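Local structure of dally-like protein (Drosophila melanogaster, 3ODN) at residues V117-D120 with L121-L125; K142-N145 with T146-Q149. The protein probably serves as a GPI-anchored cell-surface heparan sulfate proteoglycan of the glypican family, with a role in Hedgehog signalling. The protein carries 2 engineered substitutions. All coordinates share one frame; numbering follows the deposited sequence.

Contact 1: V117-D120 with L121-L125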
loop_
_atom_site.group_PDB
_atom_site.type_symbol
_atom_site.label_atom_id
_atom_site.label_comp_id
_atom_site.label_asym_id
_atom_site.label_seq_id
_atom_site.Cartn_x
_atom_site.Cartn_y
_atom_site.Cartn_z
ATOM N N VAL A 117 -14.400 -9.987 -26.639
ATOM C CA VAL A 117 -13.961 -8.599 -26.567
ATOM C C VAL A 117 -14.082 -8.148 -25.110
ATOM O O VAL A 117 -13.145 -7.576 -24.552
ATOM C CB VAL A 117 -14.814 -7.717 -27.522
ATOM C CG1 VAL A 117 -14.418 -6.246 -27.447
ATOM C CG2 VAL A 117 -14.736 -8.225 -28.962
ATOM N N PHE A 118 -15.235 -8.431 -24.499
ATOM C CA PHE A 118 -15.512 -8.083 -23.122
ATOM C C PHE A 118 -14.772 -9.013 -22.151
ATOM O O PHE A 118 -14.265 -8.534 -21.143
ATOM C CB PHE A 118 -17.031 -8.084 -22.865
ATOM C CG PHE A 118 -17.805 -7.182 -23.792
ATOM C CD1 PHE A 118 -18.491 -7.705 -24.882
ATOM C CD2 PHE A 118 -17.856 -5.813 -23.572
ATOM C CE1 PHE A 118 -19.242 -6.876 -25.721
ATOM C CE2 PHE A 118 -18.587 -4.982 -24.419
ATOM C CZ PHE A 118 -19.269 -5.518 -25.493
ATOM N N SER A 119 -14.671 -10.320 -22.466
ATOM C CA SER A 119 -13.970 -11.261 -21.593
ATOM C C SER A 119 -12.441 -10.995 -21.602
ATOM O O SER A 119 -11.823 -11.051 -20.544
ATOM C CB SER A 119 -14.384 -12.717 -21.857
ATOM O OG SER A 119 -13.536 -13.423 -22.753
ATOM N N ASP A 120 -11.879 -10.575 -22.762
ATOM C CA ASP A 120 -10.463 -10.186 -22.931
ATOM C C ASP A 120 -10.152 -8.936 -22.108
ATOM O O ASP A 120 -9.009 -8.764 -21.682
ATOM C CB ASP A 120 -10.102 -9.895 -24.412
ATOM C CG ASP A 120 -9.906 -11.114 -25.294
ATOM O OD1 ASP A 120 -9.809 -12.239 -24.742
ATOM O OD2 ASP A 120 -9.895 -10.950 -26.547
ATOM N N LEU A 121 -11.141 -8.043 -21.941
ATOM C CA LEU A 121 -11.002 -6.840 -21.138
ATOM C C LEU A 121 -10.848 -7.248 -19.674
ATOM O O LEU A 121 -9.897 -6.822 -19.040
ATOM C CB LEU A 121 -12.201 -5.877 -21.321
ATOM C CG LEU A 121 -12.046 -4.502 -20.636
ATOM C CD1 LEU A 121 -10.973 -3.685 -21.296
ATOM C CD2 LEU A 121 -13.364 -3.742 -20.584
ATOM N N PHE A 122 -11.735 -8.113 -19.155
ATOM C CA PHE A 122 -11.620 -8.584 -17.772
ATOM C C PHE A 122 -10.309 -9.316 -17.452
ATOM O O PHE A 122 -9.835 -9.238 -16.330
ATOM C CB PHE A 122 -12.848 -9.394 -17.353
ATOM C CG PHE A 122 -14.004 -8.529 -16.918
ATOM C CD1 PHE A 122 -15.026 -8.211 -17.806
ATOM C CD2 PHE A 122 -14.055 -8.003 -15.629
ATOM C CE1 PHE A 122 -16.088 -7.389 -17.407
ATOM C CE2 PHE A 122 -15.116 -7.177 -15.230
ATOM C CZ PHE A 122 -16.144 -6.903 -16.110
ATOM N N LYS A 123 -9.723 -9.991 -18.442
ATOM C CA LYS A 123 -8.463 -10.709 -18.301
ATOM C C LYS A 123 -7.300 -9.758 -18.115
ATOM O O LYS A 123 -6.432 -10.034 -17.297
ATOM C CB LYS A 123 -8.229 -11.643 -19.503
ATOM C CG LYS A 123 -8.860 -13.012 -19.286
ATOM C CD LYS A 123 -9.649 -13.519 -20.492
ATOM C CE LYS A 123 -10.444 -14.755 -20.139
ATOM N NZ LYS A 123 -11.043 -15.393 -21.338
ATOM N N GLU A 124 -7.296 -8.632 -18.847
ATOM C CA GLU A 124 -6.280 -7.588 -18.767
ATOM C C GLU A 124 -6.271 -6.922 -17.405
ATOM O O GLU A 124 -5.200 -6.666 -16.850
ATOM C CB GLU A 124 -6.494 -6.550 -19.863
ATOM C CG GLU A 124 -6.291 -7.064 -21.292
ATOM C CD GLU A 124 -4.893 -7.438 -21.771
ATOM O OE1 GLU A 124 -4.661 -7.403 -23.004
ATOM O OE2 GLU A 124 -4.039 -7.799 -20.929
ATOM N N LEU A 125 -7.473 -6.669 -16.854
ATOM C CA LEU A 125 -7.702 -6.058 -15.551
ATOM C C LEU A 125 -7.268 -7.031 -14.476
ATOM O O LEU A 125 -6.621 -6.619 -13.530
ATOM C CB LEU A 125 -9.176 -5.644 -15.378
ATOM C CG LEU A 125 -9.793 -4.741 -16.459
ATOM C CD1 LEU A 125 -11.314 -4.690 -16.316
ATOM C CD2 LEU A 125 -9.199 -3.335 -16.445
#

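Contact 2: K142-N145 with T146-Q149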
loop_
_atom_site.group_PDB
_atom_site.type_symbol
_atom_site.label_atom_id
_atom_site.label_comp_id
_atom_site.label_asym_id
_atom_site.label_seq_id
_atom_site.Cartn_x
_atom_site.Cartn_y
_atom_site.Cartn_z
ATOM N N LYS A 142 -7.962 0.439 -27.045
ATOM C CA LYS A 142 -8.153 -0.650 -28.001
ATOM C C LYS A 142 -9.544 -1.258 -27.934
ATOM O O LYS A 142 -10.124 -1.515 -28.992
ATOM C CB LYS A 142 -7.054 -1.723 -27.881
ATOM C CG LYS A 142 -5.855 -1.420 -28.767
ATOM C CD LYS A 142 -4.535 -1.851 -28.133
ATOM C CE LYS A 142 -3.362 -1.361 -28.946
ATOM N NZ LYS A 142 -2.082 -1.910 -28.442
ATOM N N PHE A 143 -10.080 -1.458 -26.697
ATOM C CA PHE A 143 -11.393 -2.038 -26.409
ATOM C C PHE A 143 -12.547 -1.241 -27.043
ATOM O O PHE A 143 -13.341 -1.802 -27.809
ATOM C CB PHE A 143 -11.587 -2.205 -24.873
ATOM C CG PHE A 143 -13.020 -2.366 -24.440
ATOM C CD1 PHE A 143 -13.681 -3.578 -24.611
ATOM C CD2 PHE A 143 -13.722 -1.299 -23.889
ATOM C CE1 PHE A 143 -15.021 -3.715 -24.254
ATOM C CE2 PHE A 143 -15.069 -1.433 -23.559
ATOM C CZ PHE A 143 -15.706 -2.640 -23.744
ATOM N N PHE A 144 -12.621 0.064 -26.719
ATOM C CA PHE A 144 -13.606 1.004 -27.216
ATOM C C PHE A 144 -13.436 1.217 -28.719
ATOM O O PHE A 144 -14.430 1.472 -29.413
ATOM C CB PHE A 144 -13.501 2.334 -26.450
ATOM C CG PHE A 144 -14.183 2.368 -25.105
ATOM C CD1 PHE A 144 -15.557 2.199 -24.999
ATOM C CD2 PHE A 144 -13.464 2.648 -23.954
ATOM C CE1 PHE A 144 -16.194 2.276 -23.758
ATOM C CE2 PHE A 144 -14.103 2.716 -22.709
ATOM C CZ PHE A 144 -15.461 2.518 -22.619
ATOM N N ASN A 145 -12.201 1.065 -29.241
ATOM C CA ASN A 145 -11.961 1.158 -30.686
ATOM C C ASN A 145 -12.598 -0.062 -31.417
ATOM O O ASN A 145 -13.249 0.091 -32.462
ATOM C CB ASN A 145 -10.460 1.272 -30.989
ATOM C CG ASN A 145 -10.200 1.593 -32.443
ATOM O OD1 ASN A 145 -10.179 2.767 -32.857
ATOM N ND2 ASN A 145 -10.046 0.549 -33.258
ATOM N N THR A 146 -12.390 -1.265 -30.844
ATOM C CA THR A 146 -12.901 -2.551 -31.321
ATOM C C THR A 146 -14.434 -2.553 -31.188
ATOM O O THR A 146 -15.122 -3.004 -32.101
ATOM C CB THR A 146 -12.250 -3.706 -30.505
ATOM O OG1 THR A 146 -10.816 -3.628 -30.607
ATOM C CG2 THR A 146 -12.742 -5.103 -30.933
ATOM N N LEU A 147 -14.951 -2.050 -30.054
ATOM C CA LEU A 147 -16.374 -1.976 -29.765
ATOM C C LEU A 147 -17.094 -1.095 -30.785
ATOM O O LEU A 147 -18.128 -1.500 -31.303
ATOM C CB LEU A 147 -16.578 -1.482 -28.315
ATOM C CG LEU A 147 -17.995 -1.377 -27.761
ATOM C CD1 LEU A 147 -18.677 -2.729 -27.688
ATOM C CD2 LEU A 147 -17.976 -0.739 -26.407
ATOM N N TYR A 148 -16.506 0.059 -31.134
ATOM C CA TYR A 148 -17.032 0.994 -32.138
ATOM C C TYR A 148 -17.079 0.403 -33.560
ATOM O O TYR A 148 -18.054 0.631 -34.283
ATOM C CB TYR A 148 -16.191 2.288 -32.102
ATOM C CG TYR A 148 -16.322 3.209 -33.295
ATOM C CD1 TYR A 148 -17.544 3.788 -33.627
ATOM C CD2 TYR A 148 -15.207 3.567 -34.046
ATOM C CE1 TYR A 148 -17.661 4.666 -34.703
ATOM C CE2 TYR A 148 -15.307 4.468 -35.107
ATOM C CZ TYR A 148 -16.537 5.006 -35.439
ATOM O OH TYR A 148 -16.640 5.883 -36.496
ATOM N N GLN A 149 -16.005 -0.301 -33.973
ATOM C CA GLN A 149 -15.900 -0.889 -35.309
ATOM C C GLN A 149 -16.931 -1.978 -35.504
ATOM O O GLN A 149 -17.637 -1.960 -36.522
ATOM C CB GLN A 149 -14.479 -1.385 -35.604
ATOM C CG GLN A 149 -13.603 -0.327 -36.278
ATOM C CD GLN A 149 -12.239 -0.878 -36.571
ATOM O OE1 GLN A 149 -12.039 -1.647 -37.516
ATOM N NE2 GLN A 149 -11.274 -0.525 -35.750
#

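Contact 1: V117-D120 with L121-L125
Ser119 and Lys123 meet one turn apart on the more exposed side of helix 115-131, beside Arg96 of helix 48-106, in a local i to i+4 contact within one of the helices of the glypican core. The Lys123 backbone N donates to Ser119 O at 3.2 Å, tilted 18° from the carbonyl plane. The lysine chain then doubles back over the same carbonyl: a bend at chi2 (134°) lays CD 3.3 Å from Ser119 O and carries NZ to a weak hydrogen bond with Ser119 OG, 3.5 Å away. A small hydroxyl suits this place, since it offers the ammonium an acceptor without blocking the lysine's methylenes. Asp120 adds an opposite charge nearby, its OD1 4.8 Å from Lys123 NZ, too far for contact but close enough that a mild attraction is likely.

On the buried side the residues are apolar. Phe122 N is held by Phe118 O at 3.2 Å in a nearly straight bond (163°), and CD1 of the Phe122 ring comes edge-on to that same oxygen at 3.4 Å. The Phe118 and Phe122 rings both pack on Phe99 of helix 48-106, while Leu121 and Leu125 touch Met140 of helix 136-155. Apolar residues packed among neighbouring helices, aspartate and glutamate on the more exposed side, and serine and lysine at the margin beside Arg96, make this an amphipathic helix, as expected in a helical bundle such as the glypican core.

Contact 2: K142-N145 with T146-Q149
Leu147 lies alongside both Phe143 and Phe144, all three side chains pointing the same way, and its CD2 methyl serves both rings. That methyl meets Phe143 CZ at 4.0 Å and Phe144 CD1 at 4.1 Å, obliquely in each case. The rings also meet each other: Phe143 CE2 sits 3.8 Å above the centre of one face of Phe144. With CG of Leu147 anti to the backbone N (chi1 -178°), the branched end reaches back along the helix to these aromatics, a task well suited to a forked, flexible leucine.

Thr146 turns its hydroxyl inward to the backbone. OG1 stands beside its own N (chi1 -57°) and donates to Lys142 O at 2.7 Å, above the carbonyl plane, while Thr146 N reaches the same oxygen from the opposite face at 2.9 Å. Valine in its place would keep the branched shape but would probably leave Lys142 O with the backbone N-H as its one donor from this turn.

Helix 136-155 is flanked on several sides: Phe143 and Leu147 pack on helix 115-131, Phe144 on the start of helix 182-214, and Asn145 and Tyr148 on Met173 of helix 163-176.

How the contacts relate
Contacts 1 and 2 lie on successive helices, 115-131 and 136-155, with centres about 13 Å apart, and their buried sides meet directly. Phe118 bridges them, its CD2 3.6 Å from Phe143 CE1 and its CZ 3.6 Å from Leu147 CD1, while Leu121 CD1 packs on Phe143 CB. Both contacts are partly buried, four of the eight touching residues of each being buried. Their polar chemistry differs: in contact 1 a lysine reaches weakly to a serine at the margin of the helix, beside Arg96 of helix 48-106, whereas in contact 2 a threonine bonds firmly to a main-chain carbonyl. Contact 1 also packs against helix 48-106, and contact 2 against helix 163-176, while helix 182-214 touches both.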